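Local structure of galectin 2 (Gallus gallus, 2YMZ) at residues Ala27-Ala31 and Leu119-Lys123; Phe49-Val55 and Glu67-Phe73. The protein probably binds carbohydrates, as a galectin with the galactoside-binding lectin fold whose relatives recognise beta-galactosides. All coordinates share one frame. Residue numbers count along the deposited sequence, not the author numbering.

Contact 1 of 2, residues Ala27-Ala31 and Leu119-Lys123; sequences AESFA and LGGFK
Ala27 (phi/psi -56/141) turns its CB toward Gly121, 3.9 Å from Gly121 O; a side chain on Gly121 would collide with that methyl. Glu28 points away and hydrogen-bonds through OE1 to Asn50. Ser29 is almost fully extended (-168/169), presenting its O to Gly121 N at 3.0 Å in a nearly linear hydrogen bond. Strand 30-34 then pairs antiparallel with strand 112-120. Phe30 and Gly120 form a non-hydrogen-bonded pair, CA atoms 4.2 Å apart; at phi/psi 97/-153 Gly120 has a conformation suited to glycine, and a CB there would strike Phe30 CA and Ser29 O. Just beyond, Gly121 centres an inverse gamma turn (-94/62) that carries the chain from one sheet of the galectin beta-sandwich to the other, as strand 122-129. Phe30 (chi1 p, chi2 92°) and Phe122 (chi1 t, chi2 -85°) form an offset stack, centroids 4.7 Å apart and planes at 29°, with Phe30 CB 3.5 Å from Phe122 CB. Both apolar rings reach between the sheets, touching Ile23 of strand 16-23. Ala31 and Leu119, side chains on one face, make a hydrogen-bonded pair: Ala31 N to Leu119 O and Leu119 N to Ala31 O are both 2.9 Å.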
# COMPACT_ATOMS: atom_id res chain seq x y z
N ALA A 27 -12.72 -6.93 14.90
CA ALA A 27 -11.35 -7.43 14.91
C ALA A 27 -11.05 -8.24 16.11
O ALA A 27 -11.38 -7.80 17.21
CB ALA A 27 -10.32 -6.26 14.87
N GLU A 28 -10.28 -9.34 15.96
CA GLU A 28 -9.64 -9.89 17.13
C GLU A 28 -8.17 -9.57 17.11
O GLU A 28 -7.58 -9.67 18.12
CB GLU A 28 -9.75 -11.43 17.26
CG GLU A 28 -11.17 -11.83 17.75
CD GLU A 28 -11.32 -13.29 18.18
OE1 GLU A 28 -10.31 -14.07 18.32
OE2 GLU A 28 -12.50 -13.67 18.39
N SER A 29 -7.58 -9.28 15.93
CA SER A 29 -6.17 -8.90 15.94
C SER A 29 -5.82 -8.33 14.55
O SER A 29 -6.63 -8.42 13.65
CB SER A 29 -5.28 -10.14 16.20
OG SER A 29 -5.25 -10.95 15.07
N PHE A 30 -4.63 -7.71 14.41
CA PHE A 30 -4.19 -7.37 13.07
C PHE A 30 -2.65 -7.45 13.16
O PHE A 30 -2.09 -7.53 14.25
CB PHE A 30 -4.70 -5.98 12.61
CG PHE A 30 -4.18 -4.82 13.44
CD1 PHE A 30 -3.00 -4.12 13.06
CD2 PHE A 30 -4.94 -4.35 14.52
CE1 PHE A 30 -2.62 -2.99 13.77
CE2 PHE A 30 -4.52 -3.28 15.25
CZ PHE A 30 -3.34 -2.59 14.89
N ALA A 31 -1.96 -7.47 12.00
CA ALA A 31 -0.51 -7.54 12.10
C ALA A 31 0.10 -6.69 10.96
O ALA A 31 -0.45 -6.60 9.87
CB ALA A 31 -0.02 -8.97 11.95
N LEU A 119 -2.16 -7.68 7.73
CA LEU A 119 -3.14 -8.79 7.69
C LEU A 119 -4.13 -8.56 8.85
O LEU A 119 -3.79 -7.87 9.85
CB LEU A 119 -2.45 -10.13 8.01
CG LEU A 119 -1.23 -10.59 7.15
CD1 LEU A 119 -0.79 -12.02 7.45
CD2 LEU A 119 -1.62 -10.47 5.70
N GLY A 120 -5.32 -9.13 8.71
CA GLY A 120 -6.20 -9.18 9.90
C GLY A 120 -7.17 -8.02 9.83
O GLY A 120 -7.49 -7.56 8.77
N GLY A 121 -7.66 -7.54 10.98
CA GLY A 121 -8.83 -6.62 10.93
C GLY A 121 -8.36 -5.18 10.92
O GLY A 121 -8.59 -4.45 11.87
N PHE A 122 -7.61 -4.80 9.88
CA PHE A 122 -7.06 -3.48 9.78
C PHE A 122 -7.12 -3.09 8.29
O PHE A 122 -6.55 -3.81 7.46
CB PHE A 122 -5.62 -3.44 10.32
CG PHE A 122 -5.03 -2.08 10.39
CD1 PHE A 122 -4.40 -1.51 9.29
CD2 PHE A 122 -5.10 -1.33 11.58
CE1 PHE A 122 -3.86 -0.25 9.36
CE2 PHE A 122 -4.53 -0.06 11.66
CZ PHE A 122 -3.91 0.50 10.56
N LYS A 123 -7.87 -2.04 7.95
CA LYS A 123 -8.01 -1.58 6.56
C LYS A 123 -7.15 -0.32 6.45
O LYS A 123 -7.46 0.68 7.09
CB LYS A 123 -9.45 -1.17 6.15
CG LYS A 123 -10.58 -2.16 6.38
CD LYS A 123 -10.69 -3.31 5.37
CE LYS A 123 -11.27 -4.58 6.03
NZ LYS A 123 -12.75 -4.60 6.00

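Contact 2 of 2, residues Phe49-Val55 and Glu67-Phe73; sequences FNESVIV and EQRDKHF
The open end of the beta hairpin formed by strands 53-60 and 63-70 of the galectin sandwich lies here; equivalents of Glu67 and Arg69 line the galactoside site in related galectins. The strand portions 53-55 and 68-70 run antiparallel at 152°, axes 4.7 Å apart. Ile54 and Asp70 are a hydrogen-bonded pair, with Ile54 N to Asp70 O and Asp70 N to Ile54 O both 2.8 Å. Val55 and Arg69 are a non-hydrogen-bonded pair sharing a face, where Val55 CG2 packs over the guanidinium, 4.0 Å from Arg69 NH1. Glu67 OE2 forms a salt bridge with Arg69 NE (2.8 Å), pairing opposite charges. Ile54 is buried on the other face, shared with Asp70, its apolar side chain packing on Phe45 and Phe73 (Ile54 CG1 to Phe73 CD2 4.0 Å). Asp70 OD1 accepts from His72 N (2.9 Å) in an Asx turn, while Asp70 OD2 hydrogen-bonds to His100. Where the strand begins, Ser52 (52/56) and Val53 both face Arg48 in a G1 beta bulge. The long, flexible Lys71 (mmmt) folds back, its NZ donating to Ser52 O at 3.1 Å and weakly to Glu51 O at 3.1 Å. Phe73 (chi1 t) lays a ring face against Ser52 CA, a CH-pi contact of 4.1 Å to the centroid. Its edge meets the face of Phe49 in a T-shaped stack, centroids 5.1 Å apart and planes at 85°, with Phe73 CE1 3.6 Å from Phe49 CD1.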
# COMPACT_ATOMS: atom_id res chain seq x y z
N PHE A 49 -6.43 -8.46 20.61
CA PHE A 49 -7.48 -7.84 21.46
C PHE A 49 -7.88 -8.85 22.54
O PHE A 49 -8.08 -8.44 23.66
CB PHE A 49 -8.70 -7.44 20.63
CG PHE A 49 -8.48 -6.12 19.92
CD1 PHE A 49 -8.79 -4.94 20.58
CD2 PHE A 49 -7.98 -6.10 18.64
CE1 PHE A 49 -8.57 -3.74 19.96
CE2 PHE A 49 -7.76 -4.87 17.97
CZ PHE A 49 -8.08 -3.70 18.65
N ASN A 50 -7.80 -10.14 22.26
CA ASN A 50 -8.37 -11.15 23.25
C ASN A 50 -7.56 -11.12 24.51
O ASN A 50 -8.08 -11.19 25.62
CB ASN A 50 -8.25 -12.59 22.68
CG ASN A 50 -9.22 -12.86 21.55
OD1 ASN A 50 -10.08 -12.05 21.25
ND2 ASN A 50 -9.08 -14.04 20.92
N GLU A 51 -6.23 -11.04 24.36
CA GLU A 51 -5.34 -11.05 25.50
C GLU A 51 -4.88 -9.64 25.90
O GLU A 51 -4.04 -9.51 26.80
CB GLU A 51 -4.15 -11.98 25.27
CG GLU A 51 -4.58 -13.41 24.90
CD GLU A 51 -4.49 -13.65 23.42
OE1 GLU A 51 -3.82 -12.84 22.71
OE2 GLU A 51 -5.14 -14.58 22.91
N SER A 52 -5.37 -8.65 25.15
CA SER A 52 -5.03 -7.23 25.40
C SER A 52 -3.51 -7.02 25.48
O SER A 52 -2.96 -6.57 26.48
CB SER A 52 -5.73 -6.73 26.71
OG SER A 52 -5.59 -5.32 26.75
N VAL A 53 -2.77 -7.42 24.42
CA VAL A 53 -1.32 -7.36 24.50
C VAL A 53 -0.80 -7.11 23.04
O VAL A 53 -1.46 -7.54 22.07
CB VAL A 53 -0.72 -8.73 25.02
CG1 VAL A 53 -1.17 -9.88 24.13
CG2 VAL A 53 0.83 -8.71 25.15
N ILE A 54 0.36 -6.43 22.93
CA ILE A 54 0.96 -6.32 21.61
C ILE A 54 2.06 -7.35 21.58
O ILE A 54 2.99 -7.33 22.42
CB ILE A 54 1.59 -4.91 21.44
CG1 ILE A 54 0.45 -3.86 21.56
CG2 ILE A 54 2.38 -4.82 20.09
CD1 ILE A 54 0.95 -2.43 21.68
N VAL A 55 2.01 -8.24 20.62
CA VAL A 55 3.06 -9.25 20.49
C VAL A 55 3.92 -8.85 19.30
O VAL A 55 3.35 -8.56 18.24
CB VAL A 55 2.48 -10.59 20.14
CG1 VAL A 55 3.53 -11.73 20.14
CG2 VAL A 55 1.49 -10.95 21.28
N GLU A 67 8.86 -14.53 21.00
CA GLU A 67 8.07 -13.28 20.97
C GLU A 67 8.33 -12.36 22.16
O GLU A 67 8.81 -12.80 23.25
CB GLU A 67 6.56 -13.63 20.74
CG GLU A 67 5.77 -13.79 22.09
CD GLU A 67 6.14 -14.97 22.91
OE1 GLU A 67 7.00 -15.84 22.51
OE2 GLU A 67 5.52 -15.07 23.99
N GLN A 68 8.01 -11.07 21.99
CA GLN A 68 8.05 -10.10 23.06
C GLN A 68 6.66 -9.61 23.23
O GLN A 68 5.95 -9.47 22.24
CB GLN A 68 9.02 -8.91 22.71
CG GLN A 68 10.45 -9.41 22.74
CD GLN A 68 11.45 -8.29 22.62
OE1 GLN A 68 11.08 -7.10 22.54
NE2 GLN A 68 12.74 -8.66 22.65
N ARG A 69 6.22 -9.39 24.48
CA ARG A 69 4.85 -9.01 24.75
C ARG A 69 4.88 -7.65 25.46
O ARG A 69 5.62 -7.46 26.43
CB ARG A 69 4.16 -10.11 25.65
CG ARG A 69 3.90 -11.37 24.79
CD ARG A 69 3.62 -12.64 25.65
NE ARG A 69 3.23 -13.69 24.68
CZ ARG A 69 2.00 -13.77 24.20
NH1 ARG A 69 1.02 -12.99 24.66
NH2 ARG A 69 1.70 -14.64 23.25
N ASP A 70 4.08 -6.73 24.97
CA ASP A 70 3.90 -5.42 25.63
C ASP A 70 2.43 -5.25 26.03
O ASP A 70 1.53 -5.28 25.19
CB ASP A 70 4.44 -4.32 24.67
CG ASP A 70 4.42 -2.92 25.27
OD1 ASP A 70 3.61 -2.61 26.17
OD2 ASP A 70 5.25 -2.12 24.85
N LYS A 71 2.21 -5.05 27.35
CA LYS A 71 0.86 -5.04 27.89
C LYS A 71 0.23 -3.64 27.85
O LYS A 71 -0.93 -3.48 28.18
CB LYS A 71 0.85 -5.60 29.31
CG LYS A 71 1.10 -7.09 29.27
CD LYS A 71 -0.19 -7.77 28.81
CE LYS A 71 -1.44 -7.31 29.58
NZ LYS A 71 -2.71 -8.01 29.18
N HIS A 72 0.99 -2.69 27.29
CA HIS A 72 0.48 -1.30 27.13
C HIS A 72 -0.39 -1.30 25.89
O HIS A 72 0.10 -1.13 24.75
CB HIS A 72 1.64 -0.29 26.99
CG HIS A 72 1.19 1.14 27.09
ND1 HIS A 72 1.43 1.92 28.20
CD2 HIS A 72 0.44 1.90 26.25
CE1 HIS A 72 0.91 3.12 28.03
NE2 HIS A 72 0.29 3.14 26.86
N PHE A 73 -1.69 -1.51 26.07
CA PHE A 73 -2.58 -1.84 24.94
C PHE A 73 -3.76 -0.88 24.97
O PHE A 73 -4.72 -1.05 25.74
CB PHE A 73 -3.20 -3.23 25.11
CG PHE A 73 -3.90 -3.72 23.91
CD1 PHE A 73 -5.25 -3.44 23.68
CD2 PHE A 73 -3.21 -4.45 22.95
CE1 PHE A 73 -5.93 -3.89 22.55
CE2 PHE A 73 -3.89 -4.91 21.82
CZ PHE A 73 -5.25 -4.64 21.60
O HOH W 1 -1.46 -13.55 22.93
O HOH W 2 -3.48 -4.68 28.60

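In the fold
Centres of the two contacts lie about 14 Å apart, and both reach the same antiparallel sheet. Contact 1 pairs strand 30-34 with strand 112-120, contact 2 pairs strand 53-60 with strand 63-70, and strand 40-48 runs between them. Along the chain contact 2 is nested inside the long loop that contact 1 closes: a local hairpin within an 88-residue separation. The two touch directly, where Glu28 O lies 3.0 Å from Phe49 N and Glu28 OE1 2.9 Å from Asn50 ND2, both probable hydrogen bonds. Contact 1 joins the two sheets, since residues 119-123 pass from strand 112-120 to strand 122-129, whereas contact 2 contributes, through Glu67 and Arg69, part of the surface that probably receives carbohydrate.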